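Local atomic coordinates of DNA excision repair protein ERCC-6-like (Homo sapiens, PDB entry 5JNO), a protein that acts as an ATP-dependent DNA translocase of the SNF2/RAD54 family, sensing tension on catenated DNA stretched during anaphase. Residues Y15-K20 / L34-A38. Residues are numbered along the deposited sequence; the frame is centred on the assembly and turned at random.
Sequences YVKEAK and LFNLA
Build two regular alpha-helical pieces, Tyr-15 to Lys-20 and Leu-34 to Ala-38, with phi between -74° and -52° and psi between -49° and -35°, and set them nearly antiparallel: their N-to-C directions make 159° and their axes come within 8.3 Å. The register is fixed where Ala-19 CA faces Leu-34 CA at 5.3 Å. A methyl group at this point lets the backbones come close, with Ala-19 CB 3.7 Å from Leu-34 CB. No hydrogen bond crosses the interface; it is held by apolar packing and CH-pi contacts.

Two rings supply the CH-pi contacts, one from each helix. Phe-35, chi1 m, starts sideways but brings its ring under Ala-19, whose CB lies 3.5 Å from Phe-35 CZ and almost on the ring normal, 3.3 Å from the centroid. Tyr-15, also chi1 m, presents a face to Leu-37, with Tyr-15 CD2 3.8 Å from Leu-37 CB.

Further apolar contacts fill in around the rings. Leu-34, chi1 m and chi2 t, sends CD1 to 3.6 Å from Glu-18 CB and CD2 to 3.9 Å from Tyr-15 CD1. Val-16, chi1 t, puts CG2 4.0 Å from Ala-38 CB, which also lies 4.1 Å from Tyr-15 CB.

This is the helix A–helix B packing of a TPR hairpin, here in the N-terminal TPR region of PICH, with the small Ala-19 at the close approach. The pieces belong to helices 6-25 and 28-41 and meet about 3 Å from the centre of the chain (centre to centre); Tyr-12 and Thr-23 of the first helix extend the packing onto Ala-38 and Phe-35, and Arg-50, beyond helix 45-48, touches Phe-35 and Lys-20.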
loop_
_atom_site.group_PDB
_atom_site.type_symbol
_atom_site.label_atom_id
_atom_site.label_comp_id
_atom_site.label_asym_id
_atom_site.label_seq_id
_atom_site.Cartn_x
_atom_site.Cartn_y
_atom_site.Cartn_z
ATOM N N TYR B 15 4.209 1.669 11.763
ATOM C CA TYR B 15 3.776 2.997 12.206
ATOM C C TYR B 15 2.276 3.170 12.160
ATOM O O TYR B 15 1.690 3.619 13.141
ATOM C CB TYR B 15 4.452 4.126 11.415
ATOM C CG TYR B 15 5.941 4.259 11.659
ATOM C CD1 TYR B 15 6.519 3.938 12.899
ATOM C CD2 TYR B 15 6.783 4.738 10.654
ATOM C CE1 TYR B 15 7.880 4.084 13.119
ATOM C CE2 TYR B 15 8.151 4.857 10.852
ATOM C CZ TYR B 15 8.687 4.534 12.084
ATOM O OH TYR B 15 10.026 4.682 12.292
ATOM N N VAL B 16 1.645 2.784 11.059
ATOM C CA VAL B 16 0.184 2.870 10.955
ATOM C C VAL B 16 -0.485 1.932 11.942
ATOM O O VAL B 16 -1.448 2.333 12.582
ATOM C CB VAL B 16 -0.335 2.588 9.515
ATOM C CG1 VAL B 16 -1.856 2.455 9.448
ATOM C CG2 VAL B 16 0.123 3.700 8.596
ATOM N N LYS B 17 -0.003 0.690 12.055
ATOM C CA LYS B 17 -0.595 -0.239 13.010
ATOM C C LYS B 17 -0.593 0.366 14.439
ATOM O O LYS B 17 -1.595 0.296 15.143
ATOM C CB LYS B 17 0.143 -1.568 13.030
ATOM C CG LYS B 17 -0.525 -2.619 13.912
ATOM C CD LYS B 17 0.395 -3.802 14.198
ATOM C CE LYS B 17 -0.338 -4.983 14.851
ATOM N NZ LYS B 17 -0.868 -5.973 13.860
ATOM N N GLU B 18 0.542 0.932 14.833
ATOM C CA GLU B 18 0.727 1.484 16.189
ATOM C C GLU B 18 -0.022 2.797 16.381
ATOM O O GLU B 18 -0.536 3.056 17.465
ATOM C CB GLU B 18 2.212 1.664 16.516
ATOM C CG GLU B 18 2.892 0.346 16.865
ATOM C CD GLU B 18 4.409 0.387 16.768
ATOM O OE1 GLU B 18 4.974 1.457 16.448
ATOM O OE2 GLU B 18 5.043 -0.673 16.995
ATOM N N ALA B 19 -0.096 3.611 15.329
ATOM C CA ALA B 19 -0.886 4.839 15.378
ATOM C C ALA B 19 -2.368 4.547 15.574
ATOM O O ALA B 19 -3.037 5.258 16.330
ATOM C CB ALA B 19 -0.658 5.693 14.148
ATOM N N LYS B 20 -2.870 3.494 14.923
ATOM C CA LYS B 20 -4.250 3.056 15.145
ATOM C C LYS B 20 -4.494 2.574 16.576
ATOM O O LYS B 20 -5.509 2.915 17.162
ATOM C CB LYS B 20 -4.657 1.974 14.157
ATOM C CG LYS B 20 -4.883 2.540 12.774
ATOM C CD LYS B 20 -5.230 1.452 11.790
ATOM C CE LYS B 20 -5.456 2.044 10.409
ATOM N NZ LYS B 20 -5.914 0.994 9.454
ATOM N N LEU B 34 3.259 9.078 15.266
ATOM C CA LEU B 34 3.394 7.877 14.409
ATOM C C LEU B 34 2.792 8.037 13.000
ATOM O O LEU B 34 3.477 7.755 11.998
ATOM C CB LEU B 34 2.807 6.647 15.094
ATOM C CG LEU B 34 3.548 6.189 16.348
ATOM C CD1 LEU B 34 2.720 5.138 17.069
ATOM C CD2 LEU B 34 4.930 5.643 16.023
ATOM N N PHE B 35 1.549 8.518 12.908
ATOM C CA PHE B 35 0.994 8.877 11.605
ATOM C C PHE B 35 1.903 9.817 10.815
ATOM O O PHE B 35 1.986 9.700 9.604
ATOM C CB PHE B 35 -0.411 9.475 11.694
ATOM C CG PHE B 35 -1.494 8.464 11.972
ATOM C CD1 PHE B 35 -1.665 7.333 11.150
ATOM C CD2 PHE B 35 -2.400 8.661 13.024
ATOM C CE1 PHE B 35 -2.688 6.413 11.410
ATOM C CE2 PHE B 35 -3.420 7.742 13.289
ATOM C CZ PHE B 35 -3.567 6.620 12.485
ATOM N N ASN B 36 2.591 10.740 11.475
ATOM C CA ASN B 36 3.501 11.632 10.751
ATOM C C ASN B 36 4.737 10.966 10.215
ATOM O O ASN B 36 5.204 11.333 9.146
ATOM C CB ASN B 36 3.913 12.818 11.623
ATOM C CG ASN B 36 2.923 13.941 11.526
ATOM O OD1 ASN B 36 2.815 14.582 10.478
ATOM N ND2 ASN B 36 2.164 14.158 12.584
ATOM N N LEU B 37 5.292 10.036 10.982
ATOM C CA LEU B 37 6.432 9.238 10.530
ATOM C C LEU B 37 6.042 8.350 9.320
ATOM O O LEU B 37 6.831 8.188 8.385
ATOM C CB LEU B 37 6.977 8.380 11.675
ATOM C CG LEU B 37 7.595 9.169 12.822
ATOM C CD1 LEU B 37 7.820 8.279 14.035
ATOM C CD2 LEU B 37 8.893 9.833 12.392
ATOM N N ALA B 38 4.817 7.829 9.338
ATOM C CA ALA B 38 4.221 7.156 8.178
ATOM C C ALA B 38 4.062 8.063 6.945
ATOM O O ALA B 38 4.470 7.704 5.835
ATOM C CB ALA B 38 2.881 6.550 8.560
#